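Local coordinates for occlusion-derived virus envelope protein E66 (Autographa californica nucleopolyhedrovirus, PDB 3VSN) that degrades non-sulfated chondroitin as a lyase of the viral envelope, is essential for oral infectivity, and may help breach the peritrophic matrix of the host midgut, at residues R36-K39 against N40-Y44; N111-R114 against I115-K119; A165-T168 against R169-G173; Q215-G218 against I219-L223. All blocks are in the same frame, centred on the assembly; numbering follows the deposited sequence.

Contact 1 of 4, residues R36-K39 against N40-Y44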
loop_
_atom_site.group_PDB
_atom_site.type_symbol
_atom_site.label_atom_id
_atom_site.label_comp_id
_atom_site.label_asym_id
_atom_site.label_seq_id
_atom_site.Cartn_x
_atom_site.Cartn_y
_atom_site.Cartn_z
ATOM N N ARG A 36 -20.867 25.093 0.821
ATOM C CA ARG A 36 -19.657 25.885 1.056
ATOM C C ARG A 36 -18.449 24.990 1.356
ATOM O O ARG A 36 -17.369 25.173 0.784
ATOM C CB ARG A 36 -19.879 26.878 2.207
ATOM C CG ARG A 36 -18.737 27.866 2.407
ATOM C CD ARG A 36 -19.103 28.976 3.387
ATOM N NE ARG A 36 -20.162 29.841 2.864
ATOM C CZ ARG A 36 -21.416 29.856 3.312
ATOM N NH1 ARG A 36 -21.787 29.063 4.312
ATOM N NH2 ARG A 36 -22.300 30.672 2.758
ATOM N N TRP A 37 -18.647 24.028 2.254
ATOM C CA TRP A 37 -17.607 23.070 2.620
ATOM C C TRP A 37 -17.174 22.256 1.424
ATOM O O TRP A 37 -15.976 22.028 1.226
ATOM C CB TRP A 37 -18.096 22.192 3.766
ATOM C CG TRP A 37 -17.189 21.038 4.123
ATOM C CD1 TRP A 37 -16.164 21.017 5.070
ATOM C CD2 TRP A 37 -17.214 19.683 3.558
ATOM N NE1 TRP A 37 -15.569 19.778 5.117
ATOM C CE2 TRP A 37 -16.148 18.934 4.236
ATOM C CE3 TRP A 37 -17.981 19.041 2.589
ATOM C CZ2 TRP A 37 -15.882 17.605 3.939
ATOM C CZ3 TRP A 37 -17.702 17.698 2.300
ATOM C CH2 TRP A 37 -16.678 16.999 2.962
ATOM N N PHE A 38 -18.140 21.841 0.604
ATOM C CA PHE A 38 -17.874 21.057 -0.607
ATOM C C PHE A 38 -16.958 21.816 -1.569
ATOM O O PHE A 38 -15.959 21.271 -2.050
ATOM C CB PHE A 38 -19.195 20.675 -1.298
ATOM C CG PHE A 38 -19.029 19.788 -2.505
ATOM C CD1 PHE A 38 -18.682 20.325 -3.743
ATOM C CD2 PHE A 38 -19.245 18.415 -2.412
ATOM C CE1 PHE A 38 -18.539 19.513 -4.859
ATOM C CE2 PHE A 38 -19.101 17.598 -3.525
ATOM C CZ PHE A 38 -18.748 18.147 -4.748
ATOM N N LYS A 39 -17.302 23.074 -1.839
ATOM C CA LYS A 39 -16.517 23.922 -2.731
ATOM C C LYS A 39 -15.140 24.250 -2.159
ATOM O O LYS A 39 -14.155 24.284 -2.898
ATOM C CB LYS A 39 -17.277 25.206 -3.054
ATOM C CG LYS A 39 -18.520 24.974 -3.908
ATOM C CD LYS A 39 -19.447 26.177 -3.874
ATOM C CE LYS A 39 -18.877 27.346 -4.657
ATOM N NZ LYS A 39 -19.690 28.575 -4.424
ATOM N N ASN A 40 -15.081 24.485 -0.849
ATOM C CA ASN A 40 -13.813 24.739 -0.158
ATOM C C ASN A 40 -12.835 23.571 -0.271
ATOM O O ASN A 40 -11.626 23.772 -0.391
ATOM C CB ASN A 40 -14.051 25.059 1.322
ATOM C CG ASN A 40 -14.550 26.477 1.551
ATOM O OD1 ASN A 40 -14.555 27.304 0.644
ATOM N ND2 ASN A 40 -14.970 26.761 2.776
ATOM N N ASN A 41 -13.371 22.356 -0.258
ATOM C CA ASN A 41 -12.551 21.155 -0.168
ATOM C C ASN A 41 -12.490 20.322 -1.447
ATOM O O ASN A 41 -11.859 19.259 -1.458
ATOM C CB ASN A 41 -13.028 20.291 1.005
ATOM C CG ASN A 41 -12.816 20.963 2.350
ATOM O OD1 ASN A 41 -13.768 21.395 3.004
ATOM N ND2 ASN A 41 -11.567 21.062 2.766
ATOM N N LEU A 42 -13.125 20.806 -2.517
ATOM C CA LEU A 42 -13.248 20.025 -3.756
ATOM C C LEU A 42 -11.909 19.588 -4.359
ATOM O O LEU A 42 -11.726 18.407 -4.659
ATOM C CB LEU A 42 -14.103 20.751 -4.811
ATOM C CG LEU A 42 -14.364 19.978 -6.117
ATOM C CD1 LEU A 42 -14.935 18.585 -5.867
ATOM C CD2 LEU A 42 -15.283 20.761 -7.042
ATOM N N SER A 43 -10.989 20.531 -4.544
ATOM C CA SER A 43 -9.674 20.202 -5.099
ATOM C C SER A 43 -8.971 19.137 -4.258
ATOM O O SER A 43 -8.458 18.155 -4.790
ATOM C CB SER A 43 -8.805 21.454 -5.241
ATOM O OG SER A 43 -9.218 22.214 -6.363
ATOM N N TYR A 44 -8.982 19.327 -2.942
ATOM C CA TYR A 44 -8.411 18.360 -2.009
ATOM C C TYR A 44 -9.088 16.990 -2.103
ATOM O O TYR A 44 -8.413 15.959 -2.188
ATOM C CB TYR A 44 -8.492 18.907 -0.582
ATOM C CG TYR A 44 -8.041 17.940 0.482
ATOM C CD1 TYR A 44 -6.687 17.707 0.707
ATOM C CD2 TYR A 44 -8.971 17.263 1.272
ATOM C CE1 TYR A 44 -6.273 16.821 1.684
ATOM C CE2 TYR A 44 -8.564 16.377 2.251
ATOM C CZ TYR A 44 -7.216 16.165 2.452
ATOM O OH TYR A 44 -6.815 15.284 3.422
HETATM O O HOH W 1 -11.432 23.426 -3.704
#

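Contact 2 of 4, residues N111-R114 against I115-K119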
loop_
_atom_site.group_PDB
_atom_site.type_symbol
_atom_site.label_atom_id
_atom_site.label_comp_id
_atom_site.label_asym_id
_atom_site.label_seq_id
_atom_site.Cartn_x
_atom_site.Cartn_y
_atom_site.Cartn_z
ATOM N N ASN A 111 -25.361 22.545 -19.648
ATOM C CA ASN A 111 -25.735 21.959 -20.937
ATOM C C ASN A 111 -25.426 20.462 -20.983
ATOM O O ASN A 111 -26.236 19.670 -21.469
ATOM C CB ASN A 111 -25.031 22.687 -22.090
ATOM C CG ASN A 111 -25.475 22.195 -23.459
ATOM O OD1 ASN A 111 -26.672 22.086 -23.739
ATOM N ND2 ASN A 111 -24.506 21.905 -24.325
ATOM N N GLY A 112 -24.256 20.086 -20.464
ATOM C CA GLY A 112 -23.866 18.681 -20.351
ATOM C C GLY A 112 -24.834 17.872 -19.510
ATOM O O GLY A 112 -25.174 16.739 -19.863
ATOM N N LEU A 113 -25.283 18.457 -18.400
ATOM C CA LEU A 113 -26.251 17.804 -17.516
ATOM C C LEU A 113 -27.611 17.642 -18.199
ATOM O O LEU A 113 -28.232 16.581 -18.099
ATOM C CB LEU A 113 -26.393 18.570 -16.193
ATOM C CG LEU A 113 -27.153 17.885 -15.048
ATOM C CD1 LEU A 113 -26.507 16.558 -14.665
ATOM C CD2 LEU A 113 -27.234 18.808 -13.842
ATOM N N ARG A 114 -28.058 18.692 -18.891
ATOM C CA ARG A 114 -29.289 18.651 -19.688
ATOM C C ARG A 114 -29.253 17.535 -20.728
ATOM O O ARG A 114 -30.240 16.814 -20.897
ATOM C CB ARG A 114 -29.525 19.986 -20.401
ATOM C CG ARG A 114 -29.950 21.129 -19.499
ATOM C CD ARG A 114 -29.964 22.433 -20.281
ATOM N NE ARG A 114 -30.177 23.587 -19.412
ATOM C CZ ARG A 114 -29.807 24.829 -19.708
ATOM N NH1 ARG A 114 -29.193 25.088 -20.856
ATOM N NH2 ARG A 114 -30.047 25.813 -18.853
ATOM N N ILE A 115 -28.119 17.402 -21.419
ATOM C CA ILE A 115 -27.950 16.368 -22.444
ATOM C C ILE A 115 -28.102 14.965 -21.844
ATOM O O ILE A 115 -28.821 14.128 -22.394
ATOM C CB ILE A 115 -26.612 16.516 -23.214
ATOM C CG1 ILE A 115 -26.613 17.800 -24.055
ATOM C CG2 ILE A 115 -26.374 15.319 -24.123
ATOM C CD1 ILE A 115 -25.240 18.249 -24.520
ATOM N N ILE A 116 -27.451 14.724 -20.706
ATOM C CA ILE A 116 -27.565 13.440 -20.004
ATOM C C ILE A 116 -29.008 13.146 -19.575
ATOM O O ILE A 116 -29.505 12.034 -19.773
ATOM C CB ILE A 116 -26.611 13.361 -18.785
ATOM C CG1 ILE A 116 -25.153 13.368 -19.252
ATOM C CG2 ILE A 116 -26.885 12.109 -17.958
ATOM C CD1 ILE A 116 -24.148 13.594 -18.141
ATOM N N CYS A 117 -29.676 14.147 -19.003
ATOM C CA CYS A 117 -31.061 14.001 -18.550
ATOM C C CYS A 117 -32.024 13.642 -19.682
ATOM O O CYS A 117 -32.966 12.878 -19.476
ATOM C CB CYS A 117 -31.529 15.262 -17.821
ATOM S SG CYS A 117 -30.763 15.458 -16.197
ATOM N N SER A 118 -31.766 14.177 -20.874
ATOM C CA SER A 118 -32.593 13.892 -22.047
ATOM C C SER A 118 -32.399 12.468 -22.581
ATOM O O SER A 118 -33.217 11.984 -23.363
ATOM C CB SER A 118 -32.331 14.915 -23.159
ATOM O OG SER A 118 -31.116 14.641 -23.836
ATOM N N LYS A 119 -31.321 11.804 -22.164
ATOM C CA LYS A 119 -31.037 10.437 -22.609
ATOM C C LYS A 119 -31.540 9.372 -21.635
ATOM O O LYS A 119 -31.711 8.213 -22.018
ATOM C CB LYS A 119 -29.537 10.237 -22.865
ATOM C CG LYS A 119 -28.938 11.124 -23.948
ATOM C CD LYS A 119 -29.502 10.823 -25.330
ATOM C CE LYS A 119 -28.924 11.777 -26.362
ATOM N NZ LYS A 119 -29.640 11.701 -27.665
#

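Contact 3 of 4, residues A165-T168 against R169-G173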
loop_
_atom_site.group_PDB
_atom_site.type_symbol
_atom_site.label_atom_id
_atom_site.label_comp_id
_atom_site.label_asym_id
_atom_site.label_seq_id
_atom_site.Cartn_x
_atom_site.Cartn_y
_atom_site.Cartn_z
ATOM N N ALA A 165 -30.253 21.841 -9.360
ATOM C CA ALA A 165 -30.838 21.250 -8.156
ATOM C C ALA A 165 -32.130 20.490 -8.450
ATOM O O ALA A 165 -32.346 19.405 -7.911
ATOM C CB ALA A 165 -31.074 22.313 -7.092
ATOM N N SER A 166 -32.981 21.058 -9.304
ATOM C CA SER A 166 -34.255 20.423 -9.663
ATOM C C SER A 166 -34.050 19.137 -10.462
ATOM O O SER A 166 -34.736 18.138 -10.232
ATOM C CB SER A 166 -35.151 21.400 -10.429
ATOM O OG SER A 166 -35.504 22.494 -9.599
ATOM N N LEU A 167 -33.104 19.168 -11.396
ATOM C CA LEU A 167 -32.736 17.976 -12.156
ATOM C C LEU A 167 -32.167 16.899 -11.235
ATOM O O LEU A 167 -32.492 15.724 -11.384
ATOM C CB LEU A 167 -31.743 18.315 -13.271
ATOM C CG LEU A 167 -32.258 19.146 -14.453
ATOM C CD1 LEU A 167 -31.118 19.487 -15.401
ATOM C CD2 LEU A 167 -33.388 18.436 -15.191
ATOM N N THR A 168 -31.332 17.309 -10.278
ATOM C CA THR A 168 -30.777 16.388 -9.281
ATOM C C THR A 168 -31.883 15.742 -8.434
ATOM O O THR A 168 -31.937 14.517 -8.318
ATOM C CB THR A 168 -29.719 17.086 -8.395
ATOM O OG1 THR A 168 -28.619 17.498 -9.216
ATOM C CG2 THR A 168 -29.197 16.143 -7.307
ATOM N N ARG A 169 -32.768 16.563 -7.870
ATOM C CA ARG A 169 -33.893 16.065 -7.070
ATOM C C ARG A 169 -34.737 15.061 -7.851
ATOM O O ARG A 169 -35.076 13.996 -7.334
ATOM C CB ARG A 169 -34.771 17.218 -6.565
ATOM C CG ARG A 169 -34.183 17.989 -5.393
ATOM C CD ARG A 169 -35.183 18.980 -4.812
ATOM N NE ARG A 169 -35.395 20.115 -5.707
ATOM C CZ ARG A 169 -34.783 21.292 -5.598
ATOM N NH1 ARG A 169 -35.046 22.244 -6.475
ATOM N NH2 ARG A 169 -33.916 21.527 -4.615
ATOM N N TYR A 170 -35.060 15.388 -9.100
ATOM C CA TYR A 170 -35.890 14.495 -9.896
ATOM C C TYR A 170 -35.174 13.221 -10.343
ATOM O O TYR A 170 -35.662 12.121 -10.104
ATOM C CB TYR A 170 -36.506 15.195 -11.112
ATOM C CG TYR A 170 -37.461 14.274 -11.840
ATOM C CD1 TYR A 170 -37.041 13.524 -12.940
ATOM C CD2 TYR A 170 -38.774 14.118 -11.396
ATOM C CE1 TYR A 170 -37.910 12.664 -13.592
ATOM C CE2 TYR A 170 -39.649 13.260 -12.040
ATOM C CZ TYR A 170 -39.215 12.538 -13.132
ATOM O OH TYR A 170 -40.087 11.688 -13.767
ATOM N N TRP A 171 -34.033 13.373 -11.008
ATOM C CA TRP A 171 -33.373 12.230 -11.636
ATOM C C TRP A 171 -32.713 11.286 -10.669
ATOM O O TRP A 171 -32.697 10.072 -10.900
ATOM C CB TRP A 171 -32.434 12.676 -12.751
ATOM C CG TRP A 171 -33.217 13.156 -13.947
ATOM C CD1 TRP A 171 -33.442 14.470 -14.350
ATOM C CD2 TRP A 171 -33.960 12.328 -14.908
ATOM N NE1 TRP A 171 -34.232 14.511 -15.472
ATOM C CE2 TRP A 171 -34.578 13.260 -15.860
ATOM C CE3 TRP A 171 -34.162 10.957 -15.073
ATOM C CZ2 TRP A 171 -35.357 12.818 -16.921
ATOM C CZ3 TRP A 171 -34.948 10.524 -16.148
ATOM C CH2 TRP A 171 -35.531 11.433 -17.050
ATOM N N LEU A 172 -32.189 11.819 -9.569
ATOM C CA LEU A 172 -31.637 10.957 -8.528
ATOM C C LEU A 172 -32.766 10.324 -7.723
ATOM O O LEU A 172 -32.619 9.215 -7.220
ATOM C CB LEU A 172 -30.633 11.696 -7.633
ATOM C CG LEU A 172 -29.353 12.210 -8.314
ATOM C CD1 LEU A 172 -28.295 12.542 -7.272
ATOM C CD2 LEU A 172 -28.793 11.212 -9.323
ATOM N N GLY A 173 -33.897 11.023 -7.627
ATOM C CA GLY A 173 -35.112 10.448 -7.046
ATOM C C GLY A 173 -35.501 9.160 -7.749
ATOM O O GLY A 173 -35.965 8.212 -7.114
HETATM O O HOH W 2 -37.279 20.631 -7.603
#

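Contact 4 of 4, residues Q215-G218 against I219-L223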
loop_
_atom_site.group_PDB
_atom_site.type_symbol
_atom_site.label_atom_id
_atom_site.label_comp_id
_atom_site.label_asym_id
_atom_site.label_seq_id
_atom_site.Cartn_x
_atom_site.Cartn_y
_atom_site.Cartn_z
ATOM N N GLN A 215 -31.264 8.557 9.945
ATOM C CA GLN A 215 -32.145 7.503 10.456
ATOM C C GLN A 215 -32.687 6.549 9.391
ATOM O O GLN A 215 -33.227 5.491 9.725
ATOM C CB GLN A 215 -33.291 8.104 11.282
ATOM C CG GLN A 215 -32.857 8.683 12.624
ATOM C CD GLN A 215 -32.071 7.693 13.478
ATOM O OE1 GLN A 215 -32.518 6.569 13.721
ATOM N NE2 GLN A 215 -30.896 8.113 13.940
ATOM N N GLU A 216 -32.545 6.914 8.117
ATOM C CA GLU A 216 -33.001 6.058 7.017
ATOM C C GLU A 216 -32.268 4.721 7.014
ATOM O O GLU A 216 -31.079 4.658 7.339
ATOM C CB GLU A 216 -32.813 6.753 5.668
ATOM C CG GLU A 216 -33.561 8.072 5.523
ATOM C CD GLU A 216 -33.346 8.719 4.166
ATOM O OE1 GLU A 216 -33.101 7.983 3.186
ATOM O OE2 GLU A 216 -33.426 9.962 4.079
ATOM N N GLN A 217 -32.989 3.662 6.641
ATOM C CA GLN A 217 -32.461 2.294 6.620
ATOM C C GLN A 217 -31.193 2.159 5.769
ATOM O O GLN A 217 -30.224 1.518 6.189
ATOM C CB GLN A 217 -33.541 1.316 6.136
ATOM C CG GLN A 217 -33.090 -0.139 6.008
ATOM C CD GLN A 217 -34.153 -1.041 5.391
ATOM O OE1 GLN A 217 -35.285 -0.618 5.138
ATOM N NE2 GLN A 217 -33.790 -2.294 5.148
ATOM N N GLY A 218 -31.213 2.763 4.579
ATOM C CA GLY A 218 -30.076 2.721 3.658
ATOM C C GLY A 218 -28.817 3.348 4.232
ATOM O O GLY A 218 -27.727 2.785 4.117
ATOM N N ILE A 219 -28.976 4.512 4.856
ATOM C CA ILE A 219 -27.871 5.227 5.498
ATOM C C ILE A 219 -27.321 4.430 6.690
ATOM O O ILE A 219 -26.108 4.393 6.912
ATOM C CB ILE A 219 -28.291 6.666 5.904
ATOM C CG1 ILE A 219 -28.572 7.525 4.655
ATOM C CG2 ILE A 219 -27.252 7.337 6.799
ATOM C CD1 ILE A 219 -27.347 7.927 3.851
ATOM N N GLN A 220 -28.215 3.774 7.430
ATOM C CA GLN A 220 -27.820 2.910 8.547
ATOM C C GLN A 220 -26.939 1.745 8.085
ATOM O O GLN A 220 -25.988 1.376 8.773
ATOM C CB GLN A 220 -29.047 2.395 9.307
ATOM C CG GLN A 220 -29.770 3.462 10.119
ATOM C CD GLN A 220 -29.021 3.868 11.376
ATOM O OE1 GLN A 220 -28.715 5.044 11.578
ATOM N NE2 GLN A 220 -28.721 2.895 12.229
ATOM N N GLU A 221 -27.253 1.184 6.919
ATOM C CA GLU A 221 -26.426 0.137 6.316
ATOM C C GLU A 221 -25.025 0.659 5.980
ATOM O O GLU A 221 -24.023 -0.015 6.248
ATOM C CB GLU A 221 -27.095 -0.441 5.066
ATOM C CG GLU A 221 -28.342 -1.263 5.358
ATOM C CD GLU A 221 -29.014 -1.809 4.111
ATOM O OE1 GLU A 221 -28.443 -1.710 3.003
ATOM O OE2 GLU A 221 -30.130 -2.353 4.242
ATOM N N ILE A 222 -24.966 1.863 5.410
ATOM C CA ILE A 222 -23.694 2.495 5.051
ATOM C C ILE A 222 -22.866 2.830 6.296
ATOM O O ILE A 222 -21.653 2.603 6.310
ATOM C CB ILE A 222 -23.895 3.739 4.148
ATOM C CG1 ILE A 222 -24.417 3.310 2.771
ATOM C CG2 ILE A 222 -22.593 4.525 3.997
ATOM C CD1 ILE A 222 -24.915 4.448 1.908
ATOM N N LEU A 223 -23.520 3.350 7.335
ATOM C CA LEU A 223 -22.841 3.658 8.600
ATOM C C LEU A 223 -22.156 2.423 9.189
ATOM O O LEU A 223 -21.061 2.516 9.745
ATOM C CB LEU A 223 -23.805 4.275 9.619
ATOM C CG LEU A 223 -24.404 5.652 9.303
ATOM C CD1 LEU A 223 -25.378 6.058 10.397
ATOM C CD2 LEU A 223 -23.334 6.720 9.112
#

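Contact 1 of 4, residues R36-K39 against N40-Y44
Phe38 and Leu42 sit one turn apart on helix 29-48 and slant across each other. The ring carbon CE1 of Phe38 lies 3.9 Å from CD1 of Leu42, with CZ almost as near. The leucine methyl meets the ring obliquely. Both side chains place CG anti to the backbone N (chi1 -176° in each), which sends both groups to the buried flank of the helix. There Phe38 packs on Met149, Asn150 and Ile153 of helix 138-154, and Leu42 reaches Val154 of the same helix and Val90 of helix 75-93.

On another flank the side chain of Asn41 crosses that of Trp37 at about a right angle, and its amide, tilted 51° to the indole, lies over one face. The indole also meets the rings of Tyr264 and Tyr267. Next to it, Asn40 and Arg36 run alongside each other in the same direction. ND2 of Asn40 comes 3.9 Å from CG of Arg36, so it touches the aliphatic part of the arginine.

The backbone is regular at first: Asn40 N bonds Arg36 O at 2.9 Å. It then loosens at Asn41, whose N makes weak bonds to Trp37 O and Phe38 O. Water 1 enters the kink. It donates to Lys39 O at 3.0 Å and accepts from Ser43 N at 3.0 Å, bridging a helical bond that is missing. The ammonium of Lys39 bonds Asn156. This is a water-bridged kink in an amphipathic helix of the alpha/alpha toroid, a helical domain related to that of polysaccharide lyase family 8.

Contact 2 of 4, residues N111-R114 against I115-K119
Ile115, Ile116, Cys117 and Ser118 each give their backbone N-H to the carbonyl four residues earlier, so Asn111 to Ser118 is regular alpha helix, with Ile115 N 2.9 Å from Asn111 O. Ile116 N to Gly112 O is the longest of the four bonds, at 3.2 Å.

The side chains of Asn111 and Ile115 slant across each other. The end methyl CD1 of Ile115 lies 3.7 Å from ND2 of Asn111. CG1 of Ile115 stands beside its own backbone N (chi1 -67°) and leans back over the previous turn, 3.2 Å from Asn111 O. The amide of Asn111 is held by Asp62, to which ND2 donates. Ile116 repeats the backward lean, with CG1 3.4 Å from Gly112 O, and its branches pack on Phe78 and Leu85 of helix 75-93 and on Met144. Leu113 and Cys117 lie one turn apart on the flank toward helix 138-154. CG of Leu113 is 4.5 Å from SG of Cys117, a loose apolar contact, and both residues face Phe148.

Near the C-terminal end, Ser118 turns its OG between its backbone N and carbonyl carbon (chi1 77°). From there the hydroxyl donates to Ile115 O at 2.8 Å. Arg114 extends away and pairs with Glu163 in a salt bridge.

The chemistry is thus divided by side. Leu113, Ile116 and Cys117 face neighbouring helices, while Ile115 lies against Trp72 of a loop. Asn111 and Arg114 find acidic partners, and Ser118 a carbonyl, so these polar groups are satisfied without entering the apolar flank.

Contact 3 of 4, residues A165-T168 against R169-G173
Arg169 folds back along the turn that precedes it in helix 161-175. Its CB lies 3.5 Å from Ala165 O, the carbonyl that also accepts the Arg169 backbone N-H. CG stays over the same oxygen at 3.4 Å. The chain then bends at chi3 (-72°), which lays the guanidinium flat above Ala165 O, with the oxygen under its centre. NE donates its N-H to water 2 at 2.7 Å, in the guanidinium plane. NH1 makes a weak bond to Ser166 OG at 3.2 Å, and water 2 also donates weakly to that hydroxyl. NH2 passes 3.9 Å from the methyl CB of Ala165 and bonds Leu205 O. The group is therefore held through several of its nitrogens.

Two side-by-side pairs point the same way on other flanks. CD2 of Leu167 comes 4.0 Å from NE1 of Trp171. CG2 of Thr168 lies 3.7 Å from CD1 of Leu172. One face of the Trp171 indole receives the edge of the neighbouring Tyr170 ring. The hydroxyls have stronger partners beyond the two segments: Asp162 O for Ser166, Ala164 O and Thr152 for Thr168, and Asp122 for Tyr170.

Regular i to i+4 backbone bonds run throughout. Helix 161-175 is a toroid helix packed against helices 103-119, 138-154 and 189-205, with the arginine bonding the end of the last.

Contact 4 of 4, residues Q215-G218 against I219-L223
The first turn of helix 217-225 is formed here, with Glu216 at the N-cap position. Its backbone carbonyl starts the helical bonding: Gln220 N points at Glu216 O, 3.0 Å away and nearly along the C=O axis. Glu221 N to Gln217 O at 3.1 Å and Ile222 N to Gly218 O at 3.2 Å continue the pattern.

Gln217 and Glu221 stand side by side on the outer flank and point the same way. Gln217 holds CG anti to its own N (chi1 177°) and extends from there. Glu221 is also extended, and its OE2 comes 3.8 Å from NE2 of Gln217, a loose approach. The amide and carboxylate planes are turned 76° apart. CG of Glu221 rests 3.5 Å from Gln217 O. CG of Gln220 leans back over the cap, 3.3 Å from Glu216 O. Ile222 lays CG1 3.6 Å from Gly218 O, at a point where glycine brings no side chain of its own.

The carboxylate of Glu216 turns off this helix and accepts bonds from Tyr199 and Gln203, so it pins the helix start to helix 189-205. Ile219 packs on Thr200 of that helix, on Ile213 of helix 210-214 and on Phe269 of helix 262-269. Ile222 touches Ser192 of helix 189-205 and Tyr265 of helix 262-269, its side chain about 9 Å from those of the catalytic residues Asn191 and Tyr254.

All four are local contacts between successive turns of one helix in the helical domain. Contact 2 has the most buried residues, four of eight, while contacts 1 and 4 carry exposed polar flanks. Contacts 2 and 3 touch: Cys117 SG lies 3.4 Å from Trp171 CD1, and Leu113 meets Leu167. Contacts 1, 2 and 3 all pack against helix 138-154, and contacts 1 and 2 share helix 75-93. Contacts 3 and 4 also meet helix 189-205, with polar bonds from an arginine and a glutamate. Contact 4 lies nearest the catalytic residues. Contact 1 is kinked and water-bridged, contacts 2 and 3 are regular, and contact 4 is a helix start.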